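Local coordinates for lipoprotein (PDB 7ADK) that probably acts as a peptidase of the PA clan, the superfamily of chymotrypsin-like proteases, and is a lipoprotein of a Mycoplasma goat pathogen, at residues Y168-Y171 with T172-Q176; D614-P617 with K618-D621; S698-I701 with G702-S705. All blocks are in the same frame, centred on the assembly; numbering follows the deposited sequence.

Interaction 1: Y168-Y171 with T172-Q176; sequences YDEY and TKKDQ
T172 N donates to Y168 O at 3.0 Å and K174 N to E170 O at 3.0 Å, i to i+4 bonds that make this the last turn of the alpha-helix 165-173, with K174 the first residue to leave helical backbone angles. K173 N makes the intervening bond to D169 O, a longer 3.3 Å. The same D169 carbonyl is gripped a second time, by T172 OG1 at 2.7 Å. The torsion that sets this hydroxyl between its own backbone N and carbonyl carbon (chi1 79°) turns it back to the carbonyl three residues earlier, an acceptor commonly used by helical serine and threonine. The other branch is directed at Y168: CG2 lies over one face of the ring, displaced toward its rim, in a CH-pi contact 3.8 Å from the centroid. The phenol oxygen of that ring is held by D614, and that of Y171 by D183. On the more exposed side, E170 and K174 run side by side and point the same way, an i to i+4 salt bridge. K174 reaches it with a chain extended beyond CG, and its NZ meets E170 OE1 at 2.9 Å on the anti side, 34° out of the carboxylate plane.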
ATOM      1  N   TYR B 168     -22.841  -1.750  30.242  1.00 88.29           N
ATOM      2  CA  TYR B 168     -22.194  -0.620  29.585  1.00 88.29           C
ATOM      3  C   TYR B 168     -22.776   0.730  30.037  1.00 88.29           C
ATOM      4  O   TYR B 168     -22.009   1.623  30.392  1.00 88.29           O
ATOM      5  CB  TYR B 168     -22.247  -0.810  28.068  1.00 88.29           C
ATOM      6  CG  TYR B 168     -21.776   0.404  27.302  1.00 88.29           C
ATOM      7  CD1 TYR B 168     -20.404   0.702  27.213  1.00 88.29           C
ATOM      8  CD2 TYR B 168     -22.724   1.266  26.726  1.00 88.29           C
ATOM      9  CE1 TYR B 168     -19.983   1.866  26.553  1.00 88.29           C
ATOM     10  CE2 TYR B 168     -22.308   2.425  26.066  1.00 88.29           C
ATOM     11  CZ  TYR B 168     -20.936   2.732  25.986  1.00 88.29           C
ATOM     12  OH  TYR B 168     -20.545   3.877  25.386  1.00 88.29           O
ATOM     13  N   ASP B 169     -24.105   0.883  30.122  1.00 90.64           N
ATOM     14  CA  ASP B 169     -24.735   2.124  30.594  1.00 90.64           C
ATOM     15  C   ASP B 169     -24.207   2.575  31.956  1.00 90.64           C
ATOM     16  O   ASP B 169     -23.925   3.756  32.138  1.00 90.64           O
ATOM     17  CB  ASP B 169     -26.262   1.960  30.685  1.00 90.64           C
ATOM     18  CG  ASP B 169     -27.029   2.223  29.393  1.00 90.64           C
ATOM     19  OD1 ASP B 169     -26.483   2.829  28.454  1.00 90.64           O
ATOM     20  OD2 ASP B 169     -28.235   1.905  29.351  1.00 90.64           O
ATOM     21  N   GLU B 170     -24.027   1.676  32.922  1.00 89.95           N
ATOM     22  CA  GLU B 170     -23.440   2.072  34.210  1.00 89.95           C
ATOM     23  C   GLU B 170     -21.947   2.436  34.107  1.00 89.95           C
ATOM     24  O   GLU B 170     -21.503   3.334  34.814  1.00 89.95           O
ATOM     25  CB  GLU B 170     -23.720   1.035  35.300  1.00 89.95           C
ATOM     26  CG  GLU B 170     -23.074  -0.327  35.067  1.00 89.95           C
ATOM     27  CD  GLU B 170     -23.010  -1.177  36.334  1.00 89.95           C
ATOM     28  OE1 GLU B 170     -21.899  -1.590  36.732  1.00 89.95           O
ATOM     29  OE2 GLU B 170     -24.066  -1.404  36.959  1.00 89.95           O
ATOM     30  N   TYR B 171     -21.174   1.839  33.196  1.00 84.92           N
ATOM     31  CA  TYR B 171     -19.797   2.256  32.927  1.00 84.92           C
ATOM     32  C   TYR B 171     -19.750   3.668  32.324  1.00 84.92           C
ATOM     33  O   TYR B 171     -18.882   4.469  32.677  1.00 84.92           O
ATOM     34  CB  TYR B 171     -19.078   1.210  32.066  1.00 84.92           C
ATOM     35  CG  TYR B 171     -17.583   1.434  31.946  1.00 84.92           C
ATOM     36  CD1 TYR B 171     -16.666   0.753  32.765  1.00 84.92           C
ATOM     37  CD2 TYR B 171     -17.106   2.349  30.998  1.00 84.92           C
ATOM     38  CE1 TYR B 171     -15.284   0.987  32.635  1.00 84.92           C
ATOM     39  CE2 TYR B 171     -15.735   2.611  30.889  1.00 84.92           C
ATOM     40  CZ  TYR B 171     -14.815   1.917  31.693  1.00 84.92           C
ATOM     41  OH  TYR B 171     -13.494   2.175  31.537  1.00 84.92           O
ATOM     42  N   THR B 172     -20.715   4.045  31.482  1.00 86.63           N
ATOM     43  CA  THR B 172     -20.804   5.427  30.987  1.00 86.63           C
ATOM     44  C   THR B 172     -21.044   6.424  32.122  1.00 86.63           C
ATOM     45  O   THR B 172     -20.502   7.524  32.082  1.00 86.63           O
ATOM     46  CB  THR B 172     -21.860   5.644  29.885  1.00 86.63           C
ATOM     47  OG1 THR B 172     -23.169   5.735  30.390  1.00 86.63           O
ATOM     48  CG2 THR B 172     -21.860   4.602  28.797  1.00 86.63           C
ATOM     49  N   LYS B 173     -21.805   6.049  33.155  1.00 86.69           N
ATOM     50  CA  LYS B 173     -22.184   6.927  34.282  1.00 86.69           C
ATOM     51  C   LYS B 173     -21.152   6.978  35.418  1.00 86.69           C
ATOM     52  O   LYS B 173     -21.069   7.990  36.113  1.00 86.69           O
ATOM     53  CB  LYS B 173     -23.590   6.548  34.783  1.00 86.69           C
ATOM     54  CG  LYS B 173     -24.642   6.821  33.701  1.00 86.69           C
ATOM     55  CD  LYS B 173     -26.085   6.566  34.138  1.00 86.69           C
ATOM     56  CE  LYS B 173     -26.343   5.111  34.539  1.00 86.69           C
ATOM     57  NZ  LYS B 173     -27.757   4.902  34.911  1.00 86.69           N
ATOM     58  N   LYS B 174     -20.321   5.948  35.578  1.00 83.10           N
ATOM     59  CA  LYS B 174     -19.153   5.893  36.482  1.00 83.10           C
ATOM     60  C   LYS B 174     -18.152   7.031  36.243  1.00 83.10           C
ATOM     61  O   LYS B 174     -18.021   7.528  35.126  1.00 83.10           O
ATOM     62  CB  LYS B 174     -18.478   4.513  36.349  1.00 83.10           C
ATOM     63  CG  LYS B 174     -19.216   3.441  37.162  1.00 83.10           C
ATOM     64  CD  LYS B 174     -18.699   2.020  36.918  1.00 83.10           C
ATOM     65  CE  LYS B 174     -19.692   1.025  37.523  1.00 83.10           C
ATOM     66  NZ  LYS B 174     -19.367  -0.390  37.265  1.00 83.10           N
ATOM     67  N   ASP B 175     -17.433   7.440  37.290  1.00 81.60           N
ATOM     68  CA  ASP B 175     -16.266   8.333  37.187  1.00 81.60           C
ATOM     69  C   ASP B 175     -14.985   7.544  36.865  1.00 81.60           C
ATOM     70  O   ASP B 175     -14.972   6.319  36.928  1.00 81.60           O
ATOM     71  CB  ASP B 175     -16.092   9.163  38.469  1.00 81.60           C
ATOM     72  CG  ASP B 175     -15.513   8.396  39.659  1.00 81.60           C
ATOM     73  OD1 ASP B 175     -15.823   7.196  39.815  1.00 81.60           O
ATOM     74  OD2 ASP B 175     -14.721   8.982  40.429  1.00 81.60           O
ATOM     75  N   GLN B 176     -13.872   8.213  36.558  1.00 77.59           N
ATOM     76  CA  GLN B 176     -12.657   7.505  36.144  1.00 77.59           C
ATOM     77  C   GLN B 176     -12.059   6.579  37.209  1.00 77.59           C
ATOM     78  O   GLN B 176     -11.573   5.509  36.858  1.00 77.59           O
ATOM     79  CB  GLN B 176     -11.588   8.475  35.619  1.00 77.59           C
ATOM     80  CG  GLN B 176     -11.824   8.935  34.176  1.00 77.59           C
ATOM     81  CD  GLN B 176     -12.061   7.810  33.171  1.00 77.59           C
ATOM     82  OE1 GLN B 176     -12.855   7.930  32.265  1.00 77.59           O
ATOM     83  NE2 GLN B 176     -11.469   6.647  33.305  1.00 77.59           N
TER

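Interaction 2: D614-P617 with K618-D621; sequences DFDP and KKED
The carboxylate of D616 is approached on both faces by K618: its backbone N comes to OD1 from one side at 3.0 Å, and its NZ makes a salt bridge to the same oxygen from the other at 2.8 Å. Both donors stand well out of the carboxylate plane, the ammonium nitrogen by 36°. OD2 forms a second salt bridge with K619, whose NZ lies 2.8 Å away on the anti side. The resulting network of D616, K618 and K619 fixes the rotation of the carboxylate with three bonds, and two positive charges would probably stabilise its anion. K618 bends at its last two torsions to fold NZ back over the aspartate, while K619 curls at three successive bonds and lays its CB 3.8 Å from D616 CB. K618 NZ also bonds to the backbone of another protein in the assembly, which packs on D616 and P617. Beside this network, the F615 ring has P617 N over one face and meets Y689 edge-to-face. In the backbone, K619 N makes a weak 3.4 Å bond to D616 O. With the K618 N bond to D616 OD1, this describes an Asx turn superimposed on a type I beta turn, proline at its second position.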
ATOM      1  N   ASP B 614     -19.396   8.008  24.559  1.00 85.14           N
ATOM      2  CA  ASP B 614     -20.431   8.202  23.558  1.00 85.14           C
ATOM      3  C   ASP B 614     -21.197   9.502  23.815  1.00 85.14           C
ATOM      4  O   ASP B 614     -21.207  10.046  24.920  1.00 85.14           O
ATOM      5  CB  ASP B 614     -21.393   7.013  23.531  1.00 85.14           C
ATOM      6  CG  ASP B 614     -22.005   6.623  24.879  1.00 85.14           C
ATOM      7  OD1 ASP B 614     -21.913   7.355  25.887  1.00 85.14           O
ATOM      8  OD2 ASP B 614     -22.584   5.523  24.922  1.00 85.14           O
ATOM      9  N   PHE B 615     -21.866  10.016  22.795  1.00 85.09           N
ATOM     10  CA  PHE B 615     -22.678  11.224  22.861  1.00 85.09           C
ATOM     11  C   PHE B 615     -23.810  11.118  21.845  1.00 85.09           C
ATOM     12  O   PHE B 615     -23.756  10.280  20.949  1.00 85.09           O
ATOM     13  CB  PHE B 615     -21.805  12.472  22.648  1.00 85.09           C
ATOM     14  CG  PHE B 615     -21.420  12.800  21.220  1.00 85.09           C
ATOM     15  CD1 PHE B 615     -20.629  11.923  20.466  1.00 85.09           C
ATOM     16  CD2 PHE B 615     -21.815  14.022  20.657  1.00 85.09           C
ATOM     17  CE1 PHE B 615     -20.266  12.242  19.153  1.00 85.09           C
ATOM     18  CE2 PHE B 615     -21.429  14.355  19.353  1.00 85.09           C
ATOM     19  CZ  PHE B 615     -20.672  13.460  18.597  1.00 85.09           C
ATOM     20  N   ASP B 616     -24.844  11.943  21.970  1.00 91.30           N
ATOM     21  CA  ASP B 616     -25.882  12.073  20.957  1.00 91.30           C
ATOM     22  C   ASP B 616     -25.459  13.102  19.889  1.00 91.30           C
ATOM     23  O   ASP B 616     -25.452  14.303  20.167  1.00 91.30           O
ATOM     24  CB  ASP B 616     -27.193  12.449  21.642  1.00 91.30           C
ATOM     25  CG  ASP B 616     -28.393  12.422  20.701  1.00 91.30           C
ATOM     26  OD1 ASP B 616     -28.220  12.330  19.465  1.00 91.30           O
ATOM     27  OD2 ASP B 616     -29.534  12.525  21.203  1.00 91.30           O
ATOM     28  N   PRO B 617     -25.106  12.710  18.650  1.00 89.31           N
ATOM     29  CA  PRO B 617     -24.685  13.667  17.627  1.00 89.31           C
ATOM     30  C   PRO B 617     -25.833  14.551  17.136  1.00 89.31           C
ATOM     31  O   PRO B 617     -25.596  15.590  16.530  1.00 89.31           O
ATOM     32  CB  PRO B 617     -24.114  12.816  16.502  1.00 89.31           C
ATOM     33  CG  PRO B 617     -24.863  11.501  16.627  1.00 89.31           C
ATOM     34  CD  PRO B 617     -25.076  11.357  18.121  1.00 89.31           C
ATOM     35  N   LYS B 618     -27.084  14.145  17.383  1.00 93.46           N
ATOM     36  CA  LYS B 618     -28.301  14.835  16.922  1.00 93.46           C
ATOM     37  C   LYS B 618     -28.736  15.955  17.874  1.00 93.46           C
ATOM     38  O   LYS B 618     -29.431  16.884  17.466  1.00 93.46           O
ATOM     39  CB  LYS B 618     -29.445  13.815  16.785  1.00 93.46           C
ATOM     40  CG  LYS B 618     -29.045  12.474  16.141  1.00 93.46           C
ATOM     41  CD  LYS B 618     -30.193  11.462  15.990  1.00 93.46           C
ATOM     42  CE  LYS B 618     -31.031  11.182  17.247  1.00 93.46           C
ATOM     43  NZ  LYS B 618     -30.239  10.767  18.428  1.00 93.46           N
ATOM     44  N   LYS B 619     -28.361  15.844  19.148  1.00 93.80           N
ATOM     45  CA  LYS B 619     -28.680  16.770  20.248  1.00 93.80           C
ATOM     46  C   LYS B 619     -27.820  18.035  20.199  1.00 93.80           C
ATOM     47  O   LYS B 619     -26.863  18.100  19.433  1.00 93.80           O
ATOM     48  CB  LYS B 619     -28.491  15.989  21.560  1.00 93.80           C
ATOM     49  CG  LYS B 619     -29.248  16.458  22.802  1.00 93.80           C
ATOM     50  CD  LYS B 619     -30.768  16.618  22.651  1.00 93.80           C
ATOM     51  CE  LYS B 619     -31.525  15.482  21.941  1.00 93.80           C
ATOM     52  NZ  LYS B 619     -31.376  14.155  22.581  1.00 93.80           N
ATOM     53  N   GLU B 620     -28.131  19.057  20.998  1.00 94.18           N
ATOM     54  CA  GLU B 620     -27.391  20.328  20.913  1.00 94.18           C
ATOM     55  C   GLU B 620     -25.982  20.293  21.549  1.00 94.18           C
ATOM     56  O   GLU B 620     -25.138  21.124  21.224  1.00 94.18           O
ATOM     57  CB  GLU B 620     -28.277  21.439  21.510  1.00 94.18           C
ATOM     58  CG  GLU B 620     -27.773  22.888  21.410  1.00 94.18           C
ATOM     59  CD  GLU B 620     -27.529  23.418  19.984  1.00 94.18           C
ATOM     60  OE1 GLU B 620     -27.953  22.785  18.992  1.00 94.18           O
ATOM     61  OE2 GLU B 620     -26.943  24.514  19.835  1.00 94.18           O
ATOM     62  N   ASP B 621     -25.673  19.315  22.411  1.00 91.39           N
ATOM     63  CA  ASP B 621     -24.350  19.147  23.047  1.00 91.39           C
ATOM     64  C   ASP B 621     -23.276  18.491  22.138  1.00 91.39           C
ATOM     65  O   ASP B 621     -22.440  17.705  22.580  1.00 91.39           O
ATOM     66  CB  ASP B 621     -24.461  18.516  24.448  1.00 91.39           C
ATOM     67  CG  ASP B 621     -24.790  17.025  24.499  1.00 91.39           C
ATOM     68  OD1 ASP B 621     -25.162  16.431  23.470  1.00 91.39           O
ATOM     69  OD2 ASP B 621     -24.691  16.443  25.601  1.00 91.39           O
TER

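Interaction 3: S698-I701 with G702-S705; sequences SYQI and GYRS
A bend at chi2 (-75°) folds the Q700 side chain forward over the backbone that follows it, carrying the amide to Y703, while R704, extended through its first two torsions, turns at chi3 (-50°) and brings its guanidinium back toward Y699, Q700 and I701. Q700 OE1 accepts from Y703 N at 3.0 Å, a nearly straight approach to the side-chain carbonyl. The amide nitrogen faces other parts of the chain, bonding to V251 O and Y187 OH, and with both ends engaged the rotation of the amide is fixed. Between the two side chains the backbone reverses at I701-R704, a type I beta turn with G702 and Y703 at its central positions, closed by a weak bond from R704 N to I701 O at 3.4 Å. This turn belongs to the loop leading from helix 688-691 to strand 712-714. R704 lies across I701, with I701 CD1 over one face of the guanidinium, 3.7 Å from NH2, and Q700 O near its plane at the edge, 3.7 Å from NE. R704 NH1 bonds to I707 O, further along the same loop. Y703 passes beside the glutamine, its CD2 3.6 Å from Q700 OE1, and extends to N778 through its hydroxyl, while its ring makes a cation-pi contact with K250.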
ATOM      1  N   SER B 698      -5.280   7.045  25.830  1.00 68.13           N
ATOM      2  CA  SER B 698      -5.560   5.613  25.801  1.00 68.13           C
ATOM      3  C   SER B 698      -6.030   5.066  27.154  1.00 68.13           C
ATOM      4  O   SER B 698      -5.441   5.349  28.193  1.00 68.13           O
ATOM      5  CB  SER B 698      -4.277   4.910  25.388  1.00 68.13           C
ATOM      6  OG  SER B 698      -4.486   3.545  25.185  1.00 68.13           O
ATOM      7  N   TYR B 699      -7.051   4.212  27.162  1.00 72.00           N
ATOM      8  CA  TYR B 699      -7.527   3.478  28.344  1.00 72.00           C
ATOM      9  C   TYR B 699      -6.737   2.157  28.525  1.00 72.00           C
ATOM     10  O   TYR B 699      -7.284   1.134  28.918  1.00 72.00           O
ATOM     11  CB  TYR B 699      -9.063   3.292  28.280  1.00 72.00           C
ATOM     12  CG  TYR B 699      -9.948   4.515  28.514  1.00 72.00           C
ATOM     13  CD1 TYR B 699      -9.840   5.667  27.707  1.00 72.00           C
ATOM     14  CD2 TYR B 699     -10.942   4.481  29.515  1.00 72.00           C
ATOM     15  CE1 TYR B 699     -10.690   6.769  27.910  1.00 72.00           C
ATOM     16  CE2 TYR B 699     -11.812   5.572  29.707  1.00 72.00           C
ATOM     17  CZ  TYR B 699     -11.683   6.723  28.905  1.00 72.00           C
ATOM     18  OH  TYR B 699     -12.548   7.754  29.056  1.00 72.00           O
ATOM     19  N   GLN B 700      -5.440   2.137  28.222  1.00 71.66           N
ATOM     20  CA  GLN B 700      -4.528   1.039  28.567  1.00 71.66           C
ATOM     21  C   GLN B 700      -4.198   1.042  30.075  1.00 71.66           C
ATOM     22  O   GLN B 700      -3.816   2.078  30.617  1.00 71.66           O
ATOM     23  CB  GLN B 700      -3.254   1.143  27.710  1.00 71.66           C
ATOM     24  CG  GLN B 700      -2.732  -0.210  27.225  1.00 71.66           C
ATOM     25  CD  GLN B 700      -2.042  -1.035  28.286  1.00 71.66           C
ATOM     26  OE1 GLN B 700      -1.103  -0.618  28.929  1.00 71.66           O
ATOM     27  NE2 GLN B 700      -2.460  -2.251  28.507  1.00 71.66           N
ATOM     28  N   ILE B 701      -4.344  -0.095  30.768  1.00 67.33           N
ATOM     29  CA  ILE B 701      -4.078  -0.180  32.214  1.00 67.33           C
ATOM     30  C   ILE B 701      -2.581  -0.314  32.515  1.00 67.33           C
ATOM     31  O   ILE B 701      -2.081   0.287  33.460  1.00 67.33           O
ATOM     32  CB  ILE B 701      -4.877  -1.349  32.831  1.00 67.33           C
ATOM     33  CG1 ILE B 701      -6.401  -1.174  32.701  1.00 67.33           C
ATOM     34  CG2 ILE B 701      -4.490  -1.628  34.289  1.00 67.33           C
ATOM     35  CD1 ILE B 701      -7.014  -0.078  33.548  1.00 67.33           C
ATOM     36  N   GLY B 702      -1.847  -1.088  31.720  1.00 67.62           N
ATOM     37  CA  GLY B 702      -0.471  -1.480  32.012  1.00 67.62           C
ATOM     38  C   GLY B 702       0.500  -0.319  32.126  1.00 67.62           C
ATOM     39  O   GLY B 702       1.268  -0.250  33.079  1.00 67.62           O
ATOM     40  N   TYR B 703       0.488   0.597  31.163  1.00 65.78           N
ATOM     41  CA  TYR B 703       1.365   1.769  31.163  1.00 65.78           C
ATOM     42  C   TYR B 703       0.910   2.917  32.081  1.00 65.78           C
ATOM     43  O   TYR B 703       1.729   3.769  32.424  1.00 65.78           O
ATOM     44  CB  TYR B 703       1.516   2.267  29.725  1.00 65.78           C
ATOM     45  CG  TYR B 703       2.339   1.394  28.803  1.00 65.78           C
ATOM     46  CD1 TYR B 703       3.643   1.038  29.176  1.00 65.78           C
ATOM     47  CD2 TYR B 703       1.849   1.002  27.549  1.00 65.78           C
ATOM     48  CE1 TYR B 703       4.449   0.271  28.322  1.00 65.78           C
ATOM     49  CE2 TYR B 703       2.653   0.238  26.685  1.00 65.78           C
ATOM     50  CZ  TYR B 703       3.951  -0.141  27.073  1.00 65.78           C
ATOM     51  OH  TYR B 703       4.713  -0.916  26.263  1.00 65.78           O
ATOM     52  N   ARG B 704      -0.367   2.992  32.472  1.00 67.29           N
ATOM     53  CA  ARG B 704      -0.896   4.095  33.284  1.00 67.29           C
ATOM     54  C   ARG B 704      -0.343   4.092  34.710  1.00 67.29           C
ATOM     55  O   ARG B 704      -0.444   3.100  35.425  1.00 67.29           O
ATOM     56  CB  ARG B 704      -2.428   4.028  33.294  1.00 67.29           C
ATOM     57  CG  ARG B 704      -3.094   5.318  33.788  1.00 67.29           C
ATOM     58  CD  ARG B 704      -4.549   5.084  34.191  1.00 67.29           C
ATOM     59  NE  ARG B 704      -5.312   4.377  33.155  1.00 67.29           N
ATOM     60  CZ  ARG B 704      -6.608   4.150  33.147  1.00 67.29           C
ATOM     61  NH1 ARG B 704      -7.419   4.647  34.020  1.00 67.29           N
ATOM     62  NH2 ARG B 704      -7.132   3.422  32.213  1.00 67.29           N
ATOM     63  N   SER B 705       0.120   5.248  35.175  1.00 67.81           N
ATOM     64  CA  SER B 705       0.477   5.490  36.582  1.00 67.81           C
ATOM     65  C   SER B 705      -0.644   6.200  37.336  1.00 67.81           C
ATOM     66  O   SER B 705      -1.007   5.768  38.430  1.00 67.81           O
ATOM     67  CB  SER B 705       1.785   6.280  36.699  1.00 67.81           C
ATOM     68  OG  SER B 705       2.186   6.530  38.028  1.00 67.81           O
TER

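From the N-terminal end of the modelled chain, interaction 1 finishes helix 165-173 just before helix 176-192 begins. Interaction 2 follows more than 400 residues later, closing a tight turn in the loop between helices 603-606 and 651-655, and interaction 3 turns the loop that leads into strand 712-714. All three are local and run in series, so none nests in or crosses another. They are joined in space through interaction 1: Y168 OH probably bonds to D614 OD2 at 2.7 Å, and Q176 OE1 probably bonds to Y699 OH at 3.2 Å. Residues 614-621 and 698-705 do not touch, their nearest atoms being about 8 Å apart; the N-terminal helical region therefore bridges two loops of the peptidase family region.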